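Local coordinates for DUF1436 domain-containing protein (Neisseria meningitidis, PDB 2GKP) that is of unknown function but belongs to the CdiI family, so it probably serves as an immunity protein against a contact-dependent growth inhibition toxin, at residues Met4-Tyr16 with Thr57-Val69. Sequence-based numbering, arbitrary orientation. Where two conformers were deposited one is given.
Sequences MTFNQEQDYWAGY and TVLQALANSRTFV
Phe6, Tyr12 and Ala14 pack against Leu62, Ala63 and Ser65 where the N-terminal arm and strand 11-16 meet the C-terminal end of helix 57-63: a helix-on-sheet contact extended by the N-terminal arm. The axes of strand 11-16 and helix 57-63 approach to 7.0 Å, with 133° between their N-to-C directions. Leu62 reaches the strand with CD2, which lies 3.8 Å from Ala14 CB and also against the backbone of Tyr12 and Trp13. The arm lays Met4 and Phe6 on the helix, then a type II turn, Asn7 to Gln10, leads into the strand. The Tyr12 hydroxyl accepts a nearly straight bond from Asn7 N (2.7 Å to OH), tying arm to strand. Phe6 CD1 sits over the centre of the Tyr12 ring, while the neighbouring atom CE1 comes 3.6 Å from Ala63 CA. Further out, the selenium of Met4, a selenomethionine, rests 3.7 Å from Leu59 CB. Beyond the helix, Ser65 carries its hydroxyl anti to the backbone N (chi1 176°), where OG accepts a straight 3.0 Å bond from Trp13 N and also bonds Trp28 O. Waters bridge the seam: one links Thr5 O to Ala63 O, another joins Gln10 NE2, Asp11 O, Ser65 O and Thr67 OG1, which also bonds Tyr34 OH. Strand 11-18 runs between strands 23-30 and 112-119 of the antiparallel sheet; Phe6 also touches Leu118, and Leu59 packs on Pro152 and Ile155 of helix 152-164.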
HETATM    1  N   MSE A   4       5.595 -14.261 -11.131  0.50 31.57           N
HETATM    2  CA  MSE A   4       4.186 -14.033 -10.677  0.50 31.13           C
HETATM    3  C   MSE A   4       3.239 -13.764 -11.824  0.50 31.22           C
HETATM    4  O   MSE A   4       3.642 -13.305 -12.890  0.50 30.99           O
HETATM    5  CB  MSE A   4       4.084 -12.915  -9.628  0.50 31.08           C
HETATM    6  CG  MSE A   4       5.334 -12.062  -9.469  0.50 31.61           C
HETATM    7 SE   MSE A   4       5.415 -11.203  -7.722  0.40 32.42          SE
HETATM    8  CE  MSE A   4       4.833 -12.683  -6.589  0.50 30.71           C
ATOM      9  N   THR A   5       1.967 -14.065 -11.588  1.00 31.38           N
ATOM     10  CA  THR A   5       0.962 -13.993 -12.628  1.00 31.81           C
ATOM     11  C   THR A   5       0.194 -12.711 -12.444  1.00 30.33           C
ATOM     12  O   THR A   5      -0.458 -12.488 -11.417  1.00 31.35           O
ATOM     13  CB  THR A   5       0.027 -15.217 -12.613  1.00 32.38           C
ATOM     14  OG1 THR A   5       0.828 -16.394 -12.691  1.00 36.00           O
ATOM     15  CG2 THR A   5      -0.936 -15.210 -13.799  1.00 33.40           C
ATOM     16  N   PHE A   6       0.336 -11.851 -13.438  1.00 28.11           N
ATOM     17  CA  PHE A   6      -0.499 -10.680 -13.584  1.00 26.60           C
ATOM     18  C   PHE A   6      -1.263 -10.841 -14.900  1.00 26.97           C
ATOM     19  O   PHE A   6      -0.665 -11.164 -15.925  1.00 28.41           O
ATOM     20  CB  PHE A   6       0.382  -9.425 -13.597  1.00 24.81           C
ATOM     21  CG  PHE A   6       1.106  -9.172 -12.292  1.00 20.51           C
ATOM     22  CD1 PHE A   6       0.389  -8.914 -11.123  1.00 19.98           C
ATOM     23  CD2 PHE A   6       2.498  -9.207 -12.245  1.00 18.62           C
ATOM     24  CE1 PHE A   6       1.057  -8.649  -9.928  1.00 17.31           C
ATOM     25  CE2 PHE A   6       3.183  -8.960 -11.038  1.00 18.98           C
ATOM     26  CZ  PHE A   6       2.439  -8.684  -9.884  1.00 16.37           C
ATOM     27  N   ASN A   7      -2.576 -10.655 -14.848  1.00 27.87           N
ATOM     28  CA  ASN A   7      -3.451 -10.790 -16.010  1.00 28.41           C
ATOM     29  C   ASN A   7      -3.649  -9.486 -16.760  1.00 29.44           C
ATOM     30  O   ASN A   7      -3.712  -8.403 -16.162  1.00 29.12           O
ATOM     31  CB  ASN A   7      -4.818 -11.305 -15.581  1.00 28.34           C
ATOM     32  CG  ASN A   7      -4.753 -12.667 -14.947  1.00 29.39           C
ATOM     33  OD1 ASN A   7      -4.049 -13.550 -15.427  1.00 31.28           O
ATOM     34  ND2 ASN A   7      -5.496 -12.853 -13.861  1.00 29.51           N
ATOM     35  N   GLN A   8      -3.766  -9.588 -18.078  1.00 29.85           N
ATOM     36  CA  GLN A   8      -4.051  -8.426 -18.893  1.00 30.37           C
ATOM     37  C   GLN A   8      -5.438  -7.894 -18.579  1.00 29.54           C
ATOM     38  O   GLN A   8      -6.377  -8.656 -18.312  1.00 30.23           O
ATOM     39  CB  GLN A   8      -3.874  -8.770 -20.380  1.00 31.51           C
ATOM     40  CG  GLN A   8      -3.082  -7.706 -21.154  1.00 34.56           C
ATOM     41  CD  GLN A   8      -1.648  -7.402 -20.624  1.00 38.77           C
ATOM     42  OE1 GLN A   8      -0.934  -6.579 -21.215  1.00 39.02           O
ATOM     43  NE2 GLN A   8      -1.235  -8.046 -19.528  1.00 39.26           N
ATOM     44  N   GLU A   9      -5.546  -6.576 -18.572  1.00 28.18           N
ATOM     45  CA  GLU A   9      -6.773  -5.857 -18.252  1.00 27.82           C
ATOM     46  C   GLU A   9      -7.126  -5.846 -16.773  1.00 25.82           C
ATOM     47  O   GLU A   9      -8.000  -5.073 -16.376  1.00 27.71           O
ATOM     48  CB  GLU A   9      -7.977  -6.320 -19.106  1.00 28.57           C
ATOM     49  CG  GLU A   9      -7.762  -6.222 -20.629  1.00 31.02           C
ATOM     50  CD  GLU A   9      -7.203  -4.880 -21.110  1.00 33.70           C
ATOM     51  OE1 GLU A   9      -7.675  -3.808 -20.669  1.00 35.60           O
ATOM     52  OE2 GLU A   9      -6.287  -4.903 -21.959  1.00 37.46           O
ATOM     53  N   GLN A  10      -6.431  -6.650 -15.962  1.00 23.30           N
ATOM     54  CA  GLN A  10      -6.708  -6.689 -14.518  1.00 21.05           C
ATOM     55  C   GLN A  10      -5.879  -5.631 -13.785  1.00 19.59           C
ATOM     56  O   GLN A  10      -4.713  -5.384 -14.112  1.00 21.10           O
ATOM     57  CB  GLN A  10      -6.431  -8.077 -13.932  1.00 21.24           C
ATOM     58  CG  GLN A  10      -7.020  -8.340 -12.549  1.00 21.27           C
ATOM     59  CD  GLN A  10      -6.922  -9.804 -12.141  1.00 24.36           C
ATOM     60  OE1 GLN A  10      -7.005 -10.724 -12.996  1.00 25.58           O
ATOM     61  NE2 GLN A  10      -6.752 -10.037 -10.851  1.00 22.36           N
ATOM     62  N   ASP A  11      -6.532  -5.004 -12.828  1.00 18.45           N
ATOM     63  CA  ASP A  11      -5.894  -4.021 -11.958  1.00 16.39           C
ATOM     64  C   ASP A  11      -5.372  -4.660 -10.688  1.00 15.79           C
ATOM     65  O   ASP A  11      -6.079  -5.436 -10.069  1.00 15.38           O
ATOM     66  CB  ASP A  11      -6.916  -2.941 -11.578  1.00 18.48           C
ATOM     67  CG  ASP A  11      -7.430  -2.205 -12.793  1.00 19.94           C
ATOM     68  OD1 ASP A  11      -6.617  -1.513 -13.449  1.00 19.82           O
ATOM     69  OD2 ASP A  11      -8.642  -2.357 -13.083  1.00 23.21           O
ATOM     70  N   TYR A  12      -4.151  -4.289 -10.300  1.00 13.30           N
ATOM     71  CA  TYR A  12      -3.597  -4.724  -9.029  1.00 12.53           C
ATOM     72  C   TYR A  12      -3.165  -3.490  -8.273  1.00 11.65           C
ATOM     73  O   TYR A  12      -2.540  -2.598  -8.849  1.00 12.40           O
ATOM     74  CB  TYR A  12      -2.392  -5.659  -9.254  1.00 12.45           C
ATOM     75  CG  TYR A  12      -2.705  -6.862 -10.116  1.00 12.74           C
ATOM     76  CD1 TYR A  12      -3.018  -8.072  -9.527  1.00 13.61           C
ATOM     77  CD2 TYR A  12      -2.750  -6.761 -11.503  1.00 13.98           C
ATOM     78  CE1 TYR A  12      -3.343  -9.205 -10.312  1.00 15.74           C
ATOM     79  CE2 TYR A  12      -3.067  -7.872 -12.290  1.00 16.10           C
ATOM     80  CZ  TYR A  12      -3.356  -9.074 -11.674  1.00 14.73           C
ATOM     81  OH  TYR A  12      -3.668 -10.187 -12.432  1.00 18.18           O
ATOM     82  N   TRP A  13      -3.460  -3.478  -6.972  1.00 12.11           N
ATOM     83  CA  TRP A  13      -3.126  -2.342  -6.150  1.00 11.05           C
ATOM     84  C   TRP A  13      -2.413  -2.737  -4.858  1.00 11.45           C
ATOM     85  O   TRP A  13      -2.652  -3.827  -4.299  1.00 12.15           O
ATOM     86  CB  TRP A  13      -4.399  -1.576  -5.783  1.00 12.13           C
ATOM     87  CG  TRP A  13      -5.000  -0.752  -6.869  1.00 12.20           C
ATOM     88  CD1 TRP A  13      -5.819  -1.182  -7.878  1.00 13.60           C
ATOM     89  CD2 TRP A  13      -4.921   0.676  -6.998  1.00 13.28           C
ATOM     90  NE1 TRP A  13      -6.242  -0.106  -8.632  1.00 14.43           N
ATOM     91  CE2 TRP A  13      -5.678   1.039  -8.133  1.00 13.54           C
ATOM     92  CE3 TRP A  13      -4.239   1.681  -6.287  1.00 14.25           C
ATOM     93  CZ2 TRP A  13      -5.815   2.370  -8.542  1.00 15.23           C
ATOM     94  CZ3 TRP A  13      -4.376   3.002  -6.707  1.00 16.18           C
ATOM     95  CH2 TRP A  13      -5.172   3.338  -7.817  1.00 15.75           C
ATOM     96  N   ALA A  14      -1.575  -1.809  -4.364  1.00 11.35           N
ATOM     97  CA  ALA A  14      -0.861  -2.012  -3.111  1.00 11.05           C
ATOM     98  C   ALA A  14      -0.493  -0.685  -2.523  1.00 10.45           C
ATOM     99  O   ALA A  14      -0.568   0.340  -3.180  1.00 11.63           O
ATOM    100  CB  ALA A  14       0.434  -2.884  -3.298  1.00 11.66           C
ATOM    101  N   GLY A  15      -0.105  -0.708  -1.249  1.00 11.49           N
ATOM    102  CA  GLY A  15       0.324   0.504  -0.578  1.00 11.99           C
ATOM    103  C   GLY A  15       1.685   0.333   0.090  1.00 11.20           C
ATOM    104  O   GLY A  15       2.073  -0.784   0.459  1.00 11.28           O
ATOM    105  N   TYR A  16       2.360   1.459   0.266  1.00 11.14           N
ATOM    106  CA  TYR A  16       3.712   1.499   0.828  0.50 12.77           C
ATOM    107  C   TYR A  16       3.722   2.696   1.753  1.00 12.18           C
ATOM    108  O   TYR A  16       3.749   3.853   1.299  1.00 13.78           O
ATOM    109  CB  TYR A  16       4.760   1.622  -0.306  0.50 13.43           C
ATOM    110  CG  TYR A  16       6.185   1.935   0.111  0.50 14.01           C
ATOM    111  CD1 TYR A  16       6.874   1.127   1.007  0.50 15.29           C
ATOM    112  CD2 TYR A  16       6.868   3.008  -0.451  0.50 11.30           C
ATOM    113  CE1 TYR A  16       8.212   1.411   1.357  0.50 16.69           C
ATOM    114  CE2 TYR A  16       8.197   3.310  -0.094  0.50 14.04           C
ATOM    115  CZ  TYR A  16       8.851   2.508   0.811  0.50 15.38           C
ATOM    116  OH  TYR A  16      10.163   2.789   1.146  0.50 17.23           O
ATOM    117  N   THR A  57       8.985  -7.224  -2.444  1.00 15.44           N
ATOM    118  CA  THR A  57       7.897  -7.245  -1.480  1.00 15.12           C
ATOM    119  C   THR A  57       6.670  -6.550  -2.068  1.00 14.05           C
ATOM    120  O   THR A  57       5.567  -7.024  -1.881  1.00 14.53           O
ATOM    121  CB  THR A  57       8.345  -6.557  -0.139  1.00 14.79           C
ATOM    122  OG1 THR A  57       9.528  -7.229   0.321  1.00 17.80           O
ATOM    123  CG2 THR A  57       7.266  -6.640   0.929  1.00 15.58           C
ATOM    124  N   VAL A  58       6.863  -5.428  -2.761  1.00 12.93           N
ATOM    125  CA  VAL A  58       5.715  -4.730  -3.360  1.00 13.07           C
ATOM    126  C   VAL A  58       5.131  -5.554  -4.508  1.00 13.03           C
ATOM    127  O   VAL A  58       3.891  -5.691  -4.620  1.00 13.18           O
ATOM    128  CB  VAL A  58       6.082  -3.287  -3.772  1.00 13.87           C
ATOM    129  CG1 VAL A  58       4.995  -2.669  -4.650  1.00 16.60           C
ATOM    130  CG2 VAL A  58       6.250  -2.461  -2.508  1.00 14.79           C
ATOM    131  N   LEU A  59       5.985  -6.181  -5.314  1.00 13.47           N
ATOM    132  CA  LEU A  59       5.431  -7.107  -6.352  1.00 13.51           C
ATOM    133  C   LEU A  59       4.608  -8.253  -5.742  1.00 14.02           C
ATOM    134  O   LEU A  59       3.534  -8.631  -6.279  1.00 13.79           O
ATOM    135  CB  LEU A  59       6.531  -7.658  -7.266  1.00 13.77           C
ATOM    136  CG  LEU A  59       7.149  -6.621  -8.193  1.00 14.10           C
ATOM    137  CD1 LEU A  59       8.474  -7.157  -8.758  1.00 15.78           C
ATOM    138  CD2 LEU A  59       6.197  -6.247  -9.342  1.00 15.79           C
ATOM    139  N   GLN A  60       5.067  -8.815  -4.609  1.00 14.83           N
ATOM    140  CA  GLN A  60       4.315  -9.876  -3.943  0.50 14.93           C
ATOM    141  C   GLN A  60       2.968  -9.327  -3.452  1.00 14.68           C
ATOM    142  O   GLN A  60       1.927  -9.970  -3.512  1.00 16.38           O
ATOM    143  CB  GLN A  60       5.135 -10.448  -2.774  0.50 15.59           C
ATOM    144  CG  GLN A  60       6.363 -11.256  -3.249  0.50 17.12           C
ATOM    145  CD  GLN A  60       7.390 -11.613  -2.164  0.50 19.78           C
ATOM    146  OE1 GLN A  60       7.451 -11.020  -1.070  0.50 22.39           O
ATOM    147  NE2 GLN A  60       8.213 -12.615  -2.482  0.50 19.10           N
ATOM    148  N   ALA A  61       2.999  -8.126  -2.894  1.00 14.16           N
ATOM    149  CA  ALA A  61       1.753  -7.519  -2.415  1.00 13.55           C
ATOM    150  C   ALA A  61       0.762  -7.277  -3.548  1.00 13.73           C
ATOM    151  O   ALA A  61      -0.437  -7.562  -3.409  1.00 14.19           O
ATOM    152  CB  ALA A  61       2.038  -6.204  -1.660  1.00 13.58           C
ATOM    153  N   LEU A  62       1.258  -6.786  -4.679  1.00 13.54           N
ATOM    154  CA  LEU A  62       0.403  -6.579  -5.837  1.00 13.19           C
ATOM    155  C   LEU A  62      -0.172  -7.894  -6.339  1.00 13.78           C
ATOM    156  O   LEU A  62      -1.340  -7.928  -6.715  1.00 13.78           O
ATOM    157  CB  LEU A  62       1.183  -5.902  -6.955  1.00 12.44           C
ATOM    158  CG  LEU A  62       1.551  -4.415  -6.802  1.00 12.28           C
ATOM    159  CD1 LEU A  62       2.670  -4.007  -7.729  1.00 13.06           C
ATOM    160  CD2 LEU A  62       0.336  -3.567  -7.058  1.00 11.90           C
ATOM    161  N   ALA A  63       0.623  -8.958  -6.334  1.00 13.68           N
ATOM    162  CA  ALA A  63       0.144 -10.246  -6.873  1.00 14.46           C
ATOM    163  C   ALA A  63      -1.045 -10.769  -6.095  1.00 15.23           C
ATOM    164  O   ALA A  63      -1.876 -11.533  -6.638  1.00 16.48           O
ATOM    165  CB  ALA A  63       1.254 -11.251  -6.900  1.00 16.16           C
ATOM    166  N   ASN A  64      -1.127 -10.392  -4.824  1.00 15.34           N
ATOM    167  CA  ASN A  64      -2.244 -10.819  -3.992  1.00 14.68           C
ATOM    168  C   ASN A  64      -3.478  -9.905  -4.056  1.00 14.99           C
ATOM    169  O   ASN A  64      -4.496 -10.197  -3.442  1.00 14.81           O
ATOM    170  CB  ASN A  64      -1.820 -10.947  -2.522  1.00 14.87           C
ATOM    171  CG  ASN A  64      -0.997 -12.168  -2.268  1.00 16.58           C
ATOM    172  OD1 ASN A  64      -1.171 -13.178  -2.939  1.00 19.22           O
ATOM    173  ND2 ASN A  64      -0.113 -12.106  -1.288  1.00 17.09           N
ATOM    174  N   SER A  65      -3.381  -8.802  -4.798  1.00 13.54           N
ATOM    175  CA  SER A  65      -4.497  -7.861  -4.903  1.00 13.68           C
ATOM    176  C   SER A  65      -5.741  -8.512  -5.508  1.00 14.25           C
ATOM    177  O   SER A  65      -5.680  -9.033  -6.638  1.00 15.68           O
ATOM    178  CB  SER A  65      -4.045  -6.664  -5.739  1.00 12.69           C
ATOM    179  OG  SER A  65      -5.110  -5.736  -5.965  1.00 13.05           O
ATOM    180  N   ARG A  66      -6.867  -8.431  -4.794  1.00 14.20           N
ATOM    181  CA  ARG A  66      -8.086  -9.107  -5.259  1.00 15.86           C
ATOM    182  C   ARG A  66      -8.998  -8.103  -5.974  1.00 16.22           C
ATOM    183  O   ARG A  66      -9.176  -6.950  -5.518  1.00 17.12           O
ATOM    184  CB  ARG A  66      -8.846  -9.767  -4.105  1.00 15.56           C
ATOM    185  CG  ARG A  66      -8.092 -10.870  -3.426  1.00 16.79           C
ATOM    186  CD  ARG A  66      -8.942 -11.534  -2.301  1.00 16.66           C
ATOM    187  NE  ARG A  66      -9.217 -10.690  -1.135  1.00 18.39           N
ATOM    188  CZ  ARG A  66     -10.207 -10.889  -0.264  1.00 17.01           C
ATOM    189  NH1 ARG A  66     -11.091 -11.881  -0.430  1.00 20.30           N
ATOM    190  NH2 ARG A  66     -10.362 -10.099   0.784  1.00 17.91           N
ATOM    191  N   THR A  67      -9.577  -8.531  -7.098  1.00 16.42           N
ATOM    192  CA  THR A  67     -10.639  -7.757  -7.742  1.00 15.90           C
ATOM    193  C   THR A  67     -11.925  -8.550  -7.598  1.00 16.87           C
ATOM    194  O   THR A  67     -12.006  -9.707  -8.036  1.00 18.89           O
ATOM    195  CB  THR A  67     -10.339  -7.524  -9.237  1.00 16.34           C
ATOM    196  OG1 THR A  67      -9.179  -6.701  -9.369  1.00 15.47           O
ATOM    197  CG2 THR A  67     -11.514  -6.829  -9.940  1.00 18.47           C
ATOM    198  N   PHE A  68     -12.885  -7.939  -6.922  1.00 17.56           N
ATOM    199  CA  PHE A  68     -14.186  -8.616  -6.708  1.00 18.89           C
ATOM    200  C   PHE A  68     -15.111  -8.432  -7.890  1.00 20.29           C
ATOM    201  O   PHE A  68     -14.921  -7.530  -8.681  1.00 21.34           O
ATOM    202  CB  PHE A  68     -14.862  -8.124  -5.425  1.00 19.28           C
ATOM    203  CG  PHE A  68     -13.945  -8.108  -4.250  1.00 19.37           C
ATOM    204  CD1 PHE A  68     -13.322  -9.284  -3.853  1.00 19.58           C
ATOM    205  CD2 PHE A  68     -13.683  -6.934  -3.564  1.00 18.56           C
ATOM    206  CE1 PHE A  68     -12.449  -9.288  -2.786  1.00 21.81           C
ATOM    207  CE2 PHE A  68     -12.797  -6.927  -2.509  1.00 18.29           C
ATOM    208  CZ  PHE A  68     -12.179  -8.100  -2.122  1.00 19.82           C
ATOM    209  N   VAL A  69     -16.109  -9.318  -8.000  1.00 20.51           N
ATOM    210  CA  VAL A  69     -17.285  -9.090  -8.829  1.00 21.19           C
ATOM    211  C   VAL A  69     -18.212  -8.227  -7.974  1.00 20.16           C
ATOM    212  O   VAL A  69     -18.456  -8.522  -6.808  1.00 19.98           O
ATOM    213  CB  VAL A  69     -17.931 -10.448  -9.195  1.00 21.47           C
ATOM    214  CG1 VAL A  69     -19.355 -10.235  -9.774  1.00 23.21           C
ATOM    215  CG2 VAL A  69     -17.019 -11.181 -10.168  1.00 22.63           C
TER
HETATM  216  O   HOH W   1      -1.636 -12.879  -9.061  1.00 26.81           O
HETATM  217  O   HOH W   2      -6.729  -7.781  -8.956  1.00 15.93           O
HETATM  218  O   HOH W   3      -9.249  -5.704 -12.003  1.00 24.15           O